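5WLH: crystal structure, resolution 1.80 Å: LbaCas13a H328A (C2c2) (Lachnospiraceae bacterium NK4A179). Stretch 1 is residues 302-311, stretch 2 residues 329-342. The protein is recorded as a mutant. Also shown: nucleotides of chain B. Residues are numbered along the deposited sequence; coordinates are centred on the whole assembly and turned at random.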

# COMPACT_ATOMS: atom_id res chain seq x y z
N MET A 302 10.64 -12.98 -30.53
CA MET A 302 11.12 -12.75 -29.17
C MET A 302 11.33 -14.07 -28.43
O MET A 302 12.31 -14.22 -27.69
CB MET A 302 10.12 -11.86 -28.42
CG MET A 302 10.65 -11.35 -27.11
SD MET A 302 9.45 -10.27 -26.28
CE MET A 302 8.31 -11.47 -25.65
N ARG A 303 10.44 -15.04 -28.66
CA ARG A 303 10.62 -16.36 -28.05
C ARG A 303 11.92 -17.01 -28.53
O ARG A 303 12.63 -17.64 -27.74
CB ARG A 303 9.42 -17.24 -28.37
CG ARG A 303 9.50 -18.63 -27.79
CD ARG A 303 9.46 -18.59 -26.26
NE ARG A 303 9.90 -19.86 -25.69
CZ ARG A 303 9.98 -20.12 -24.39
NH1 ARG A 303 9.63 -19.18 -23.51
NH2 ARG A 303 10.42 -21.31 -23.98
N ARG A 304 12.23 -16.87 -29.82
CA ARG A 304 13.48 -17.45 -30.33
C ARG A 304 14.69 -16.83 -29.66
O ARG A 304 15.70 -17.51 -29.41
CB ARG A 304 13.56 -17.28 -31.85
CG ARG A 304 12.64 -18.22 -32.59
CD ARG A 304 13.04 -18.32 -34.06
NE ARG A 304 12.01 -18.96 -34.86
CZ ARG A 304 11.09 -18.29 -35.54
NH1 ARG A 304 11.09 -16.96 -35.51
NH2 ARG A 304 10.18 -18.95 -36.25
N LEU A 305 14.63 -15.53 -29.36
CA LEU A 305 15.74 -14.92 -28.64
C LEU A 305 15.92 -15.55 -27.27
O LEU A 305 17.06 -15.78 -26.83
CB LEU A 305 15.53 -13.42 -28.50
CG LEU A 305 15.69 -12.62 -29.79
CD1 LEU A 305 15.33 -11.16 -29.56
CD2 LEU A 305 17.11 -12.72 -30.30
N VAL A 306 14.82 -15.83 -26.57
CA VAL A 306 14.93 -16.48 -25.26
C VAL A 306 15.50 -17.88 -25.42
O VAL A 306 16.37 -18.31 -24.66
CB VAL A 306 13.55 -16.52 -24.57
CG1 VAL A 306 13.64 -17.32 -23.26
CG2 VAL A 306 13.03 -15.11 -24.31
N VAL A 307 15.00 -18.62 -26.41
CA VAL A 307 15.51 -19.97 -26.62
C VAL A 307 17.00 -19.92 -26.95
O VAL A 307 17.80 -20.70 -26.40
CB VAL A 307 14.70 -20.68 -27.72
CG1 VAL A 307 15.42 -21.99 -28.14
CG2 VAL A 307 13.27 -20.96 -27.24
N LEU A 308 17.40 -19.00 -27.83
CA LEU A 308 18.81 -18.85 -28.17
C LEU A 308 19.65 -18.56 -26.93
O LEU A 308 20.72 -19.14 -26.74
CB LEU A 308 18.99 -17.72 -29.19
CG LEU A 308 20.43 -17.23 -29.32
CD1 LEU A 308 21.29 -18.29 -30.01
CD2 LEU A 308 20.49 -15.90 -30.08
N TYR A 309 19.17 -17.65 -26.08
CA TYR A 309 19.97 -17.21 -24.94
C TYR A 309 20.30 -18.37 -24.02
O TYR A 309 21.44 -18.52 -23.58
CB TYR A 309 19.21 -16.12 -24.18
CG TYR A 309 20.06 -15.36 -23.19
CD1 TYR A 309 20.27 -15.85 -21.90
CD2 TYR A 309 20.63 -14.14 -23.53
CE1 TYR A 309 21.02 -15.13 -20.99
CE2 TYR A 309 21.39 -13.42 -22.62
CZ TYR A 309 21.59 -13.94 -21.36
OH TYR A 309 22.34 -13.21 -20.47
N PHE A 310 19.31 -19.21 -23.73
CA PHE A 310 19.47 -20.23 -22.71
C PHE A 310 19.83 -21.60 -23.28
O PHE A 310 20.36 -22.43 -22.54
CB PHE A 310 18.19 -20.37 -21.89
CG PHE A 310 17.94 -19.20 -21.00
CD1 PHE A 310 18.65 -19.06 -19.81
CD2 PHE A 310 17.04 -18.21 -21.36
CE1 PHE A 310 18.44 -17.96 -18.98
CE2 PHE A 310 16.83 -17.11 -20.53
CZ PHE A 310 17.53 -16.99 -19.34
N TYR A 311 19.52 -21.86 -24.54
CA TYR A 311 19.71 -23.20 -25.09
C TYR A 311 20.65 -23.22 -26.28
O TYR A 311 20.96 -24.31 -26.77
CB TYR A 311 18.36 -23.82 -25.46
CG TYR A 311 17.43 -23.88 -24.27
CD1 TYR A 311 17.53 -24.91 -23.34
CD2 TYR A 311 16.49 -22.88 -24.05
CE1 TYR A 311 16.69 -24.94 -22.22
CE2 TYR A 311 15.65 -22.91 -22.96
CZ TYR A 311 15.75 -23.93 -22.04
OH TYR A 311 14.91 -23.94 -20.95
N GLU A 329 3.49 -23.59 -26.20
CA GLU A 329 3.89 -24.99 -26.14
C GLU A 329 5.38 -25.12 -25.87
O GLU A 329 5.81 -25.99 -25.10
CB GLU A 329 3.52 -25.68 -27.46
CG GLU A 329 3.42 -27.19 -27.38
CD GLU A 329 2.68 -27.78 -28.57
OE1 GLU A 329 3.34 -28.33 -29.47
OE2 GLU A 329 1.43 -27.67 -28.61
N ASP A 330 6.20 -24.28 -26.51
CA ASP A 330 7.62 -24.32 -26.23
C ASP A 330 7.89 -23.94 -24.78
O ASP A 330 8.71 -24.57 -24.11
CB ASP A 330 8.40 -23.39 -27.15
CG ASP A 330 9.89 -23.49 -26.92
OD1 ASP A 330 10.46 -24.55 -27.25
OD2 ASP A 330 10.48 -22.55 -26.36
N ALA A 331 7.20 -22.89 -24.31
CA ALA A 331 7.34 -22.47 -22.92
C ALA A 331 7.02 -23.62 -21.97
O ALA A 331 7.77 -23.90 -21.04
CB ALA A 331 6.44 -21.27 -22.65
N ALA A 332 5.89 -24.30 -22.23
CA ALA A 332 5.51 -25.45 -21.42
C ALA A 332 6.58 -26.53 -21.47
O ALA A 332 6.83 -27.22 -20.47
CB ALA A 332 4.17 -26.00 -21.89
N ALA A 333 7.24 -26.68 -22.62
CA ALA A 333 8.24 -27.73 -22.79
C ALA A 333 9.49 -27.45 -21.95
O ALA A 333 10.02 -28.37 -21.32
CB ALA A 333 8.61 -27.87 -24.26
N ARG A 334 9.97 -26.20 -21.94
CA ARG A 334 11.17 -25.92 -21.17
C ARG A 334 10.93 -26.03 -19.67
O ARG A 334 11.86 -26.33 -18.92
CB ARG A 334 11.71 -24.52 -21.50
CG ARG A 334 11.70 -24.17 -22.97
CD ARG A 334 12.75 -24.93 -23.76
NE ARG A 334 12.59 -24.69 -25.19
CZ ARG A 334 13.50 -25.01 -26.11
NH1 ARG A 334 14.63 -25.60 -25.75
NH2 ARG A 334 13.27 -24.74 -27.39
N ARG A 335 9.69 -25.82 -19.22
CA ARG A 335 9.37 -25.93 -17.80
C ARG A 335 9.69 -27.33 -17.27
O ARG A 335 10.31 -27.48 -16.21
CB ARG A 335 7.90 -25.59 -17.55
CG ARG A 335 7.48 -25.63 -16.08
CD ARG A 335 5.96 -25.69 -15.90
NE ARG A 335 5.58 -26.30 -14.62
CZ ARG A 335 4.80 -27.38 -14.50
NH1 ARG A 335 4.53 -27.87 -13.29
NH2 ARG A 335 4.29 -27.96 -15.57
N VAL A 336 9.28 -28.37 -18.01
CA VAL A 336 9.56 -29.74 -17.58
C VAL A 336 10.94 -30.21 -18.00
O VAL A 336 11.26 -31.39 -17.81
CB VAL A 336 8.50 -30.72 -18.12
CG1 VAL A 336 7.23 -30.66 -17.28
CG2 VAL A 336 8.19 -30.45 -19.59
N ASP A 337 11.76 -29.33 -18.57
CA ASP A 337 13.14 -29.68 -18.90
C ASP A 337 13.99 -29.71 -17.64
O ASP A 337 13.84 -28.88 -16.74
CB ASP A 337 13.71 -28.68 -19.90
CG ASP A 337 15.10 -29.04 -20.36
OD1 ASP A 337 15.60 -30.13 -19.99
OD2 ASP A 337 15.71 -28.23 -21.10
N ASN A 338 14.91 -30.68 -17.58
CA ASN A 338 15.70 -30.93 -16.38
C ASN A 338 17.12 -30.38 -16.48
O ASN A 338 17.90 -30.57 -15.54
CB ASN A 338 15.75 -32.42 -16.09
CG ASN A 338 14.82 -32.82 -14.98
OD1 ASN A 338 14.80 -32.18 -13.92
ND2 ASN A 338 14.02 -33.86 -15.21
N ARG A 339 17.46 -29.71 -17.56
CA ARG A 339 18.79 -29.15 -17.73
C ARG A 339 19.14 -28.21 -16.58
O ARG A 339 18.29 -27.44 -16.10
CB ARG A 339 18.86 -28.40 -19.06
CG ARG A 339 20.25 -28.12 -19.55
CD ARG A 339 20.23 -27.73 -21.01
NE ARG A 339 19.07 -28.24 -21.72
CZ ARG A 339 18.94 -28.20 -23.04
NH1 ARG A 339 19.91 -27.68 -23.77
NH2 ARG A 339 17.85 -28.69 -23.63
N GLU A 340 20.39 -28.27 -16.13
CA GLU A 340 20.87 -27.42 -15.05
C GLU A 340 21.58 -26.22 -15.65
O GLU A 340 22.41 -26.36 -16.55
CB GLU A 340 21.82 -28.20 -14.14
CG GLU A 340 21.22 -29.50 -13.63
CD GLU A 340 21.98 -30.07 -12.46
OE1 GLU A 340 23.15 -29.67 -12.24
OE2 GLU A 340 21.41 -30.93 -11.75
N PHE A 341 21.24 -25.02 -15.16
CA PHE A 341 21.91 -23.81 -15.64
C PHE A 341 23.33 -23.71 -15.10
O PHE A 341 24.26 -23.35 -15.84
CB PHE A 341 21.09 -22.57 -15.25
CG PHE A 341 21.59 -21.28 -15.85
CD1 PHE A 341 21.44 -21.03 -17.19
CD2 PHE A 341 22.17 -20.30 -15.04
CE1 PHE A 341 21.88 -19.84 -17.75
CE2 PHE A 341 22.59 -19.10 -15.59
CZ PHE A 341 22.45 -18.87 -16.95
N ILE A 342 23.50 -24.00 -13.81
CA ILE A 342 24.79 -24.08 -13.14
C ILE A 342 24.80 -25.36 -12.31
O ILE A 342 23.76 -25.91 -11.95
CB ILE A 342 25.08 -22.88 -12.22
CG1 ILE A 342 23.94 -22.68 -11.22
CG2 ILE A 342 25.31 -21.62 -13.03
CD1 ILE A 342 24.30 -21.71 -10.12
P A B 3 3.38 -21.74 -17.82
OP1 A B 3 4.49 -20.92 -17.26
OP2 A B 3 3.67 -22.97 -18.60
O5' A B 3 2.39 -22.21 -16.68
C5' A B 3 2.84 -22.36 -15.37
C4' A B 3 1.86 -21.76 -14.41
O4' A B 3 0.97 -22.81 -13.95
C3' A B 3 2.52 -21.21 -13.15
O3' A B 3 2.90 -19.86 -13.30
C2' A B 3 1.49 -21.47 -12.07
O2' A B 3 0.45 -20.51 -12.15
C1' A B 3 0.92 -22.81 -12.55
N9 A B 3 1.72 -23.96 -12.10
C8 A B 3 2.38 -24.87 -12.92
N7 A B 3 2.99 -25.82 -12.25
C5 A B 3 2.72 -25.52 -10.92
C6 A B 3 3.08 -26.15 -9.71
N6 A B 3 3.84 -27.24 -9.67
N1 A B 3 2.64 -25.60 -8.55
C2 A B 3 1.88 -24.50 -8.61
N3 A B 3 1.49 -23.82 -9.69
C4 A B 3 1.94 -24.39 -10.82
O HOH W 1 21.41 -25.07 -22.20
O HOH W 2 20.61 -27.00 -26.39

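Two helices, 302-311 and 329-335, run in nearly the same direction, 21° apart, with axes 11.6 Å apart at closest approach. That gap is wide enough for long polar side chains to fill it, and the one-turn spacing of Arg 303, Val 307 and Tyr 311 supplies the contact face.

Arg 303 points toward the second helix and forms a salt bridge with Asp 330: its NE and NH2 both donate to OD2, at 2.8 and 2.7 Å. Asp 330 also accepts from Arg 334, one turn on, whose NH2 lies 2.8 Å from Asp 330 OD1. One buried carboxylate thus serves two arginines, offsetting the like charges of Arg 303 NH2 and Arg 334 NE, 4.2 Å apart.

Val 307 adds an apolar wall beside this network, its CG1 3.6 Å from Arg 334 NH2. Phe 310 sets out sideways, yet its ring reaches Phe 341 in the loop, CD1 to CE1 3.9 Å, a plain apolar contact.

Tyr 311 is covered most. Arg 334 lies over its ring face in a cation-pi contact, CZ 4.4 Å from the centroid, while Arg 339 approaches the ring edge, CZ 3.6 Å from Tyr 311 CD1. Water 2 joins Tyr 311 O (2.7 Å) to Arg 339 NH1 (2.8 Å), tying the helix to the loop.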